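Local atomic coordinates of Ufm1-specific protease (Caenorhabditis elegans, PDB entry 5EJJ), a protein that hydrolyses, as a thiol protease, the peptide bond at the C-terminal glycine of the ubiquitin-like modifier ufm-1 and is needed to localise certain odorant receptors to olfactory cilia. Residues V418-H421 against R422-Q425; S406-L410 against N411-D415; V148-A151 against A152-S156; N269-M272 against M273-N277. All coordinates share one frame; numbering follows the deposited sequence.

In the fold
Contacts 1 and 2 belong to the peptidase C78 part of the chain and follow one another: contact 2 ends helix 396-409, contact 1 starts helix 421-425. They touch through V418 and I409. Contacts 3 and 4 lie on helices 144-156 and 253-280, which pack side by side. Their centres are about 11 Å apart, but about 28 to 49 Å from those of contacts 1 and 2. Contact 4 is buried, methionine and valine packing beside threonine and asparagine that are satisfied by backbone and neighbouring groups. Contacts 1 to 3 are partly buried: contact 3 adds charged side chains at its exposed face, and the two helix ends rely on capping, with an aromatic cluster in contact 2.

Contact 1: residues V418-H421 against R422-Q425; sequences VPSH and REIQ
S420 O receives two backbone N-H groups from the first turn of helix 421-425. The firmer bond is from I424 N, 2.9 Å from S420 O and nearly in line with its C=O; the one from E423 N is weak. The side chain of S420 turns back to the E423 amide. With OG set between the backbone N and the carbonyl carbon (chi1 53°), it accepts weakly from E423 N at 3.4 Å. This makes S420 the N-cap, a place suited to a short hydroxyl side chain that can reach an amide lacking a partner in a preceding turn. On either side of the cap P419 and I424 close a hydrophobic staple: P419 CB rests 4.0 Å from I424 CG1, and the pair packs on helices 396-409 and 447-457. One residue on, Q425 N bonds H421 O at 2.8 Å, almost straight. The Q425 side chain comes back toward H421, NE2 lying 4.0 Å from H421 CB; NE2 donates to Y398 OH, and OE1 is bonded to S441 OG. The H421 ring meets those of Y398 and W394; its side chain lies about 9 Å from that of C396, the inferred active-site cysteine.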
loop_
_atom_site.group_PDB
_atom_site.type_symbol
_atom_site.label_atom_id
_atom_site.label_comp_id
_atom_site.label_asym_id
_atom_site.label_seq_id
_atom_site.Cartn_x
_atom_site.Cartn_y
_atom_site.Cartn_z
ATOM N N VAL A 418 -10.213 -12.355 -10.436
ATOM C CA VAL A 418 -10.060 -13.771 -10.087
ATOM C C VAL A 418 -11.179 -14.633 -10.685
ATOM O O VAL A 418 -12.364 -14.309 -10.558
ATOM C CB VAL A 418 -9.883 -14.012 -8.556
ATOM C CG1 VAL A 418 -9.140 -12.853 -7.938
ATOM C CG2 VAL A 418 -11.222 -14.246 -7.842
ATOM N N PRO A 419 -10.789 -15.713 -11.390
ATOM C CA PRO A 419 -11.751 -16.581 -12.084
ATOM C C PRO A 419 -12.635 -17.433 -11.166
ATOM O O PRO A 419 -12.295 -17.724 -10.018
ATOM C CB PRO A 419 -10.855 -17.465 -12.964
ATOM C CG PRO A 419 -9.563 -16.667 -13.124
ATOM C CD PRO A 419 -9.397 -15.995 -11.798
ATOM N N SER A 420 -13.797 -17.798 -11.701
ATOM C CA SER A 420 -14.744 -18.693 -11.045
ATOM C C SER A 420 -14.331 -20.120 -11.367
ATOM O O SER A 420 -13.563 -20.343 -12.312
ATOM C CB SER A 420 -16.147 -18.458 -11.603
ATOM O OG SER A 420 -16.136 -18.555 -13.022
ATOM N N HIS A 421 -14.845 -21.080 -10.600
ATOM C CA HIS A 421 -14.571 -22.483 -10.874
ATOM C C HIS A 421 -14.808 -22.758 -12.346
ATOM O O HIS A 421 -13.893 -23.205 -13.041
ATOM C CB HIS A 421 -15.461 -23.405 -10.052
ATOM C CG HIS A 421 -15.435 -23.131 -8.585
ATOM N ND1 HIS A 421 -16.016 -22.013 -8.031
ATOM C CD2 HIS A 421 -14.923 -23.841 -7.552
ATOM C CE1 HIS A 421 -15.854 -22.039 -6.721
ATOM N NE2 HIS A 421 -15.197 -23.141 -6.404
ATOM N N ARG A 422 -16.017 -22.452 -12.823
ATOM C CA ARG A 422 -16.407 -22.793 -14.191
ATOM C C ARG A 422 -15.407 -22.251 -15.193
ATOM O O ARG A 422 -15.118 -22.881 -16.220
ATOM C CB ARG A 422 -17.813 -22.281 -14.523
ATOM C CG ARG A 422 -18.227 -22.492 -15.989
ATOM C CD ARG A 422 -19.738 -22.638 -16.128
ATOM N NE ARG A 422 -20.125 -23.276 -17.387
ATOM C CZ ARG A 422 -20.113 -24.592 -17.604
ATOM N NH1 ARG A 422 -19.715 -25.430 -16.649
ATOM N NH2 ARG A 422 -20.491 -25.073 -18.783
ATOM N N GLU A 423 -14.856 -21.091 -14.864
ATOM C CA GLU A 423 -13.949 -20.405 -15.763
ATOM C C GLU A 423 -12.560 -21.034 -15.745
ATOM O O GLU A 423 -11.831 -20.989 -16.743
ATOM C CB GLU A 423 -13.878 -18.934 -15.382
ATOM C CG GLU A 423 -13.257 -18.070 -16.448
ATOM C CD GLU A 423 -13.696 -16.641 -16.319
ATOM O OE1 GLU A 423 -14.388 -16.328 -15.318
ATOM O OE2 GLU A 423 -13.356 -15.848 -17.225
ATOM N N ILE A 424 -12.201 -21.601 -14.594
ATOM C CA ILE A 424 -10.940 -22.326 -14.441
ATOM C C ILE A 424 -11.060 -23.632 -15.205
ATOM O O ILE A 424 -10.202 -23.957 -16.036
ATOM C CB ILE A 424 -10.610 -22.633 -12.946
ATOM C CG1 ILE A 424 -10.570 -21.346 -12.119
ATOM C CG2 ILE A 424 -9.279 -23.366 -12.819
ATOM C CD1 ILE A 424 -10.506 -21.582 -10.634
ATOM N N GLN A 425 -12.139 -24.362 -14.914
ATOM C CA GLN A 425 -12.502 -25.587 -15.627
ATOM C C GLN A 425 -12.325 -25.444 -17.140
ATOM O O GLN A 425 -11.624 -26.246 -17.768
ATOM C CB GLN A 425 -13.926 -26.003 -15.255
ATOM C CG GLN A 425 -13.999 -26.509 -13.827
ATOM C CD GLN A 425 -15.398 -26.538 -13.261
ATOM O OE1 GLN A 425 -16.360 -26.190 -13.945
ATOM N NE2 GLN A 425 -15.523 -26.949 -11.995
#

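Contact 2: residues S406-L410 against N411-D415; sequences SWFIL and NGYTD
N411 lays its carboxamide over one face of the W407 indole, the two planes only 11° apart, so that amide and ring are stacked. N411 CB sits 4.0 Å from the centroid of the six-membered ring, almost on its normal, a CH-pi contact. N411 ND2 holds the amide there: it donates to W407 O at 2.8 Å, meeting a lone pair in the carbonyl plane although the oxygen is tilted out of the amide plane, and has a second, weak partner in P378 O. An asparagine suits this place, being short enough to fold back over the last helical turn and flat enough to cover the indole. W407 holds CG anti to its backbone N (chi1 -179°), which carries the indole beneath the amide and beside Y413. These two rings meet rim to rim, planes 12° apart, with W407 CZ3 3.6 Å from Y413 CD1. F408 completes the aromatic cluster: W407 CE3 lies over the centre of its face, and Y413 CB comes to its edge, 3.7 Å from F408 CD2. Cutting W407 back to an alanine is likely to leave the N411 amide without its stacking surface and Y413 without one of its aromatic neighbours. In the backbone, F408 O accepts from Y413 N at 2.9 Å and additionally from T414 N at 3.2 Å. The Y413 bond, with G412 N bonding back to I409 O, its place less sure, and the positive phi of G412, which suits glycine, makes the Schellman motif that ends helix 396-409.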
loop_
_atom_site.group_PDB
_atom_site.type_symbol
_atom_site.label_atom_id
_atom_site.label_comp_id
_atom_site.label_asym_id
_atom_site.label_seq_id
_atom_site.Cartn_x
_atom_site.Cartn_y
_atom_site.Cartn_z
ATOM N N SER A 406 -5.499 -13.582 -6.565
ATOM C CA SER A 406 -5.720 -12.305 -5.914
ATOM C C SER A 406 -4.391 -11.622 -5.594
ATOM O O SER A 406 -4.276 -10.398 -5.687
ATOM C CB SER A 406 -6.561 -12.482 -4.657
ATOM O OG SER A 406 -5.768 -12.907 -3.566
ATOM N N TRP A 407 -3.379 -12.406 -5.245
ATOM C CA TRP A 407 -2.072 -11.821 -4.975
ATOM C C TRP A 407 -1.552 -11.118 -6.212
ATOM O O TRP A 407 -0.920 -10.078 -6.107
ATOM C CB TRP A 407 -1.070 -12.867 -4.499
ATOM C CG TRP A 407 0.291 -12.345 -4.166
ATOM C CD1 TRP A 407 0.800 -12.160 -2.925
ATOM C CD2 TRP A 407 1.333 -11.975 -5.085
ATOM N NE1 TRP A 407 2.090 -11.684 -3.003
ATOM C CE2 TRP A 407 2.436 -11.559 -4.321
ATOM C CE3 TRP A 407 1.439 -11.945 -6.476
ATOM C CZ2 TRP A 407 3.623 -11.127 -4.899
ATOM C CZ3 TRP A 407 2.632 -11.502 -7.046
ATOM C CH2 TRP A 407 3.701 -11.108 -6.260
ATOM N N PHE A 408 -1.823 -11.670 -7.388
ATOM C CA PHE A 408 -1.325 -11.055 -8.620
ATOM C C PHE A 408 -2.027 -9.735 -9.023
ATOM O O PHE A 408 -1.422 -8.887 -9.703
ATOM C CB PHE A 408 -1.272 -12.072 -9.773
ATOM C CG PHE A 408 -0.031 -12.927 -9.762
ATOM C CD1 PHE A 408 -0.028 -14.164 -9.129
ATOM C CD2 PHE A 408 1.144 -12.480 -10.368
ATOM C CE1 PHE A 408 1.121 -14.939 -9.105
ATOM C CE2 PHE A 408 2.304 -13.250 -10.347
ATOM C CZ PHE A 408 2.294 -14.477 -9.711
ATOM N N ILE A 409 -3.277 -9.540 -8.612
ATOM C CA ILE A 409 -3.865 -8.235 -8.854
ATOM C C ILE A 409 -3.441 -7.250 -7.770
ATOM O O ILE A 409 -2.889 -6.182 -8.068
ATOM C CB ILE A 409 -5.390 -8.261 -9.104
ATOM C CG1 ILE A 409 -6.128 -9.049 -8.037
ATOM C CG2 ILE A 409 -5.693 -8.913 -10.456
ATOM C CD1 ILE A 409 -7.409 -9.712 -8.592
ATOM N N LEU A 410 -3.604 -7.641 -6.510
ATOM C CA LEU A 410 -3.223 -6.778 -5.390
ATOM C C LEU A 410 -1.748 -6.365 -5.396
ATOM O O LEU A 410 -1.318 -5.588 -4.538
ATOM C CB LEU A 410 -3.578 -7.432 -4.058
ATOM C CG LEU A 410 -4.974 -7.049 -3.564
ATOM C CD1 LEU A 410 -5.967 -7.119 -4.691
ATOM C CD2 LEU A 410 -5.443 -7.923 -2.420
ATOM N N ASN A 411 -0.978 -6.873 -6.359
ATOM C CA ASN A 411 0.447 -6.576 -6.437
ATOM C C ASN A 411 0.854 -5.938 -7.749
ATOM O O ASN A 411 2.041 -5.665 -7.974
ATOM C CB ASN A 411 1.276 -7.808 -6.121
ATOM C CG ASN A 411 1.346 -8.079 -4.621
ATOM O OD1 ASN A 411 2.343 -7.755 -3.963
ATOM N ND2 ASN A 411 0.270 -8.639 -4.066
ATOM N N GLY A 412 -0.153 -5.682 -8.590
ATOM C CA GLY A 412 -0.005 -4.863 -9.787
ATOM C C GLY A 412 0.461 -5.607 -11.020
ATOM O O GLY A 412 1.110 -5.035 -11.907
ATOM N N TYR A 413 0.120 -6.893 -11.086
ATOM C CA TYR A 413 0.647 -7.751 -12.141
ATOM C C TYR A 413 -0.407 -8.041 -13.206
ATOM O O TYR A 413 -0.067 -8.247 -14.374
ATOM C CB TYR A 413 1.265 -9.014 -11.547
ATOM C CG TYR A 413 2.633 -8.774 -10.931
ATOM C CD1 TYR A 413 2.849 -8.942 -9.564
ATOM C CD2 TYR A 413 3.711 -8.372 -11.714
ATOM C CE1 TYR A 413 4.105 -8.738 -8.996
ATOM C CE2 TYR A 413 4.965 -8.160 -11.161
ATOM C CZ TYR A 413 5.159 -8.343 -9.798
ATOM O OH TYR A 413 6.404 -8.133 -9.228
ATOM N N THR A 414 -1.677 -8.020 -12.799
ATOM C CA THR A 414 -2.788 -7.998 -13.741
ATOM C C THR A 414 -3.959 -7.230 -13.171
ATOM O O THR A 414 -4.019 -6.978 -11.979
ATOM C CB THR A 414 -3.335 -9.390 -14.058
ATOM O OG1 THR A 414 -3.535 -10.106 -12.832
ATOM C CG2 THR A 414 -2.396 -10.150 -14.987
ATOM N N ASP A 415 -4.902 -6.893 -14.042
ATOM C CA ASP A 415 -6.129 -6.208 -13.660
ATOM C C ASP A 415 -7.325 -7.131 -13.886
ATOM O O ASP A 415 -8.450 -6.815 -13.476
ATOM C CB ASP A 415 -6.283 -4.931 -14.483
ATOM C CG ASP A 415 -5.548 -5.008 -15.821
ATOM O OD1 ASP A 415 -5.236 -6.148 -16.272
ATOM O OD2 ASP A 415 -5.282 -3.930 -16.417
#

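Contact 3: residues V148-A151 against A152-S156; sequences VKSA and AERLS
K149 with E153, and S150 with R154, are neighbours one helical turn apart in an i to i+4 contact within the amphipathic helix 144-156. The helix packs against strand 127-139 and against helix 253-280. Its inward side is apolar: V148, A151 and L155 touch W137 of the strand, while V148 also meets M272 and V276 of the neighbouring helix. Alanines suit the inner positions because their single methyl lets the backbone come close to those partners; A152, touched by M272, is one of them. The backbone rungs across the contact, such as A152 N to V148 O at 3.4 Å and E153 N to K149 O at 3.3 Å, are straight but long and count as weak. Long, flexible charged side chains occupy the outer side, where their ends can stay near solvent. K149 NZ and E153 OE2 form a long salt bridge at 4.0 Å, the two chains crossing at a slant, and K149 has a second, weak ion-pair partner in E146. R154 takes a different course. Its CG stands beside its own backbone N (chi1 -79°) and the chain bends at chi3, folding the guanidinium back over the preceding turn. There one face of the group covers A151 CA, 3.8 Å from R154 CZ, while at its edge R154 NH1 makes a weak hydrogen bond to S150 OG, 3.0 Å away.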
loop_
_atom_site.group_PDB
_atom_site.type_symbol
_atom_site.label_atom_id
_atom_site.label_comp_id
_atom_site.label_asym_id
_atom_site.label_seq_id
_atom_site.Cartn_x
_atom_site.Cartn_y
_atom_site.Cartn_z
ATOM N N VAL A 148 -6.150 26.860 -14.819
ATOM C CA VAL A 148 -6.035 25.693 -13.930
ATOM C C VAL A 148 -5.255 26.023 -12.654
ATOM O O VAL A 148 -5.659 25.636 -11.561
ATOM C CB VAL A 148 -5.440 24.453 -14.644
ATOM C CG1 VAL A 148 -4.254 23.915 -13.895
ATOM C CG2 VAL A 148 -6.475 23.367 -14.742
ATOM N N LYS A 149 -4.166 26.764 -12.793
ATOM C CA LYS A 149 -3.470 27.276 -11.636
ATOM C C LYS A 149 -4.428 28.154 -10.804
ATOM O O LYS A 149 -4.580 27.952 -9.608
ATOM C CB LYS A 149 -2.215 28.035 -12.086
ATOM C CG LYS A 149 -1.310 28.558 -10.969
ATOM C CD LYS A 149 0.049 28.998 -11.536
ATOM C CE LYS A 149 0.863 29.864 -10.562
ATOM N NZ LYS A 149 0.425 31.291 -10.470
ATOM N N SER A 150 -5.111 29.095 -11.444
ATOM C CA SER A 150 -5.959 30.042 -10.713
ATOM C C SER A 150 -7.210 29.425 -10.078
ATOM O O SER A 150 -7.704 29.928 -9.056
ATOM C CB SER A 150 -6.380 31.212 -11.612
ATOM O OG SER A 150 -7.480 31.913 -11.032
ATOM N N ALA A 151 -7.737 28.371 -10.702
ATOM C CA ALA A 151 -8.949 27.727 -10.210
ATOM C C ALA A 151 -8.617 27.134 -8.860
ATOM O O ALA A 151 -9.345 27.308 -7.874
ATOM C CB ALA A 151 -9.394 26.654 -11.163
ATOM N N ALA A 152 -7.472 26.456 -8.838
ATOM C CA ALA A 152 -6.939 25.844 -7.634
ATOM C C ALA A 152 -6.838 26.826 -6.460
ATOM O O ALA A 152 -7.418 26.579 -5.403
ATOM C CB ALA A 152 -5.597 25.172 -7.929
ATOM N N GLU A 153 -6.123 27.931 -6.638
ATOM C CA GLU A 153 -6.009 28.918 -5.564
ATOM C C GLU A 153 -7.369 29.351 -4.970
ATOM O O GLU A 153 -7.517 29.430 -3.755
ATOM C CB GLU A 153 -5.171 30.125 -6.002
ATOM C CG GLU A 153 -4.665 30.036 -7.437
ATOM C CD GLU A 153 -3.396 30.862 -7.692
ATOM O OE1 GLU A 153 -2.580 30.999 -6.751
ATOM O OE2 GLU A 153 -3.211 31.367 -8.832
ATOM N N ARG A 154 -8.362 29.595 -5.815
ATOM C CA ARG A 154 -9.678 30.020 -5.345
ATOM C C ARG A 154 -10.453 28.840 -4.781
ATOM O O ARG A 154 -11.442 29.016 -4.063
ATOM C CB ARG A 154 -10.492 30.633 -6.496
ATOM C CG ARG A 154 -10.147 32.083 -6.879
ATOM C CD ARG A 154 -10.636 32.398 -8.293
ATOM N NE ARG A 154 -11.495 31.321 -8.790
ATOM C CZ ARG A 154 -11.299 30.646 -9.924
ATOM N NH1 ARG A 154 -10.266 30.950 -10.720
ATOM N NH2 ARG A 154 -12.154 29.674 -10.264
ATOM N N LEU A 155 -10.028 27.631 -5.137
ATOM C CA LEU A 155 -10.666 26.424 -4.615
ATOM C C LEU A 155 -10.212 26.185 -3.190
ATOM O O LEU A 155 -10.968 25.696 -2.359
ATOM C CB LEU A 155 -10.305 25.219 -5.473
ATOM C CG LEU A 155 -11.035 23.914 -5.224
ATOM C CD1 LEU A 155 -12.420 24.205 -4.733
ATOM C CD2 LEU A 155 -11.104 23.179 -6.543
ATOM N N SER A 156 -8.966 26.557 -2.921
ATOM C CA SER A 156 -8.375 26.409 -1.598
ATOM C C SER A 156 -8.891 27.416 -0.575
ATOM O O SER A 156 -8.803 27.169 0.618
ATOM C CB SER A 156 -6.842 26.412 -1.691
ATOM O OG SER A 156 -6.391 25.256 -2.407
#

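Contact 4: residues N269-M272 against M273-N277; sequences NNTM and MVTVN
M272 carries its CG anti to the backbone N (chi1 178°) and then bends at chi2 and chi3, so that its methyl turns toward the next turn of the helix. M272 CE comes to rest 3.6 Å from V276 CG2 and 3.8 Å from M273 CG; the M272 side chain runs alongside V276 and crosses M273 at a slant. M273 leaves in another direction, with CG beside its own backbone N (chi1 -76°), and its terminal CE meets N269 CB at 3.9 Å. Such unbranched, flexible chains suit a helix side packed against uneven neighbours. Shortening M272 to an alanine would probably leave V276 CG2 without its thioether methyl and open a gap toward helix 144-156. T275 uses its hydroxyl locally: T275 OG1 donates to T271 O at 2.8 Å, from the opposite face of the carbonyl to T275 N, which bonds the same oxygen at 3.0 Å. A threonine can thus bury its hydroxyl within a helix by sharing a backbone acceptor. The backbone rungs are regular, V276 N reaching M272 O at 2.9 Å in a nearly straight bond. Helix 253-280 faces several elements here. T275 also reaches V148 of helix 144-156, and N270 and M273 touch F64 of helix 59-68. N270 bonds S67 and Q305, while T271 OG1 bonds R267 O one turn back in its own helix and Y135 OH of strand 127-139.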
loop_
_atom_site.group_PDB
_atom_site.type_symbol
_atom_site.label_atom_id
_atom_site.label_comp_id
_atom_site.label_asym_id
_atom_site.label_seq_id
_atom_site.Cartn_x
_atom_site.Cartn_y
_atom_site.Cartn_z
ATOM N N ASN A 269 -4.364 20.753 -5.650
ATOM C CA ASN A 269 -3.051 21.106 -6.151
ATOM C C ASN A 269 -2.405 19.976 -6.949
ATOM O O ASN A 269 -1.744 20.211 -7.951
ATOM C CB ASN A 269 -2.143 21.507 -4.996
ATOM C CG ASN A 269 -2.659 22.731 -4.240
ATOM O OD1 ASN A 269 -3.405 23.555 -4.785
ATOM N ND2 ASN A 269 -2.256 22.856 -2.973
ATOM N N ASN A 270 -2.600 18.744 -6.498
ATOM C CA ASN A 270 -2.070 17.589 -7.193
ATOM C C ASN A 270 -2.699 17.428 -8.559
ATOM O O ASN A 270 -2.003 17.122 -9.513
ATOM C CB ASN A 270 -2.292 16.318 -6.381
ATOM C CG ASN A 270 -1.252 15.242 -6.686
ATOM O OD1 ASN A 270 -1.452 14.379 -7.552
ATOM N ND2 ASN A 270 -0.122 15.300 -5.982
ATOM N N THR A 271 -4.017 17.629 -8.647
ATOM C CA THR A 271 -4.762 17.548 -9.913
ATOM C C THR A 271 -4.300 18.645 -10.848
ATOM O O THR A 271 -4.115 18.436 -12.046
ATOM C CB THR A 271 -6.263 17.769 -9.687
ATOM O OG1 THR A 271 -6.784 16.727 -8.850
ATOM C CG2 THR A 271 -7.017 17.795 -11.019
ATOM N N MET A 272 -4.124 19.824 -10.264
ATOM C CA MET A 272 -3.637 20.992 -10.964
ATOM C C MET A 272 -2.295 20.667 -11.599
ATOM O O MET A 272 -2.107 20.830 -12.805
ATOM C CB MET A 272 -3.499 22.141 -9.969
ATOM C CG MET A 272 -2.940 23.441 -10.547
ATOM S SD MET A 272 -1.279 23.925 -9.990
ATOM C CE MET A 272 -0.339 23.484 -11.447
ATOM N N MET A 273 -1.369 20.179 -10.788
ATOM C CA MET A 273 -0.032 19.894 -11.272
ATOM C C MET A 273 0.034 18.802 -12.358
ATOM O O MET A 273 0.811 18.920 -13.302
ATOM C CB MET A 273 0.908 19.580 -10.113
ATOM C CG MET A 273 1.354 20.800 -9.332
ATOM S SD MET A 273 2.388 20.409 -7.886
ATOM C CE MET A 273 1.379 21.096 -6.577
ATOM N N VAL A 274 -0.763 17.748 -12.243
ATOM C CA VAL A 274 -0.687 16.677 -13.228
ATOM C C VAL A 274 -1.267 17.186 -14.527
ATOM O O VAL A 274 -0.749 16.920 -15.605
ATOM C CB VAL A 274 -1.483 15.430 -12.801
ATOM C CG1 VAL A 274 -1.260 14.316 -13.778
ATOM C CG2 VAL A 274 -1.031 14.961 -11.452
ATOM N N THR A 275 -2.358 17.926 -14.410
ATOM C CA THR A 275 -3.033 18.501 -15.565
ATOM C C THR A 275 -2.135 19.444 -16.356
ATOM O O THR A 275 -1.960 19.260 -17.552
ATOM C CB THR A 275 -4.296 19.237 -15.131
ATOM O OG1 THR A 275 -5.217 18.278 -14.591
ATOM C CG2 THR A 275 -4.923 19.925 -16.316
ATOM N N VAL A 276 -1.577 20.446 -15.679
ATOM C CA VAL A 276 -0.621 21.355 -16.298
ATOM C C VAL A 276 0.485 20.582 -17.014
ATOM O O VAL A 276 0.755 20.829 -18.181
ATOM C CB VAL A 276 -0.004 22.346 -15.273
ATOM C CG1 VAL A 276 1.318 22.905 -15.779
ATOM C CG2 VAL A 276 -0.965 23.474 -14.979
ATOM N N ASN A 277 1.112 19.642 -16.315
ATOM C CA ASN A 277 2.132 18.774 -16.891
ATOM C C ASN A 277 1.715 18.155 -18.226
ATOM O O ASN A 277 2.464 18.192 -19.194
ATOM C CB ASN A 277 2.476 17.658 -15.896
ATOM C CG ASN A 277 3.801 16.976 -16.204
ATOM O OD1 ASN A 277 4.860 17.578 -16.029
ATOM N ND2 ASN A 277 3.752 15.710 -16.643
#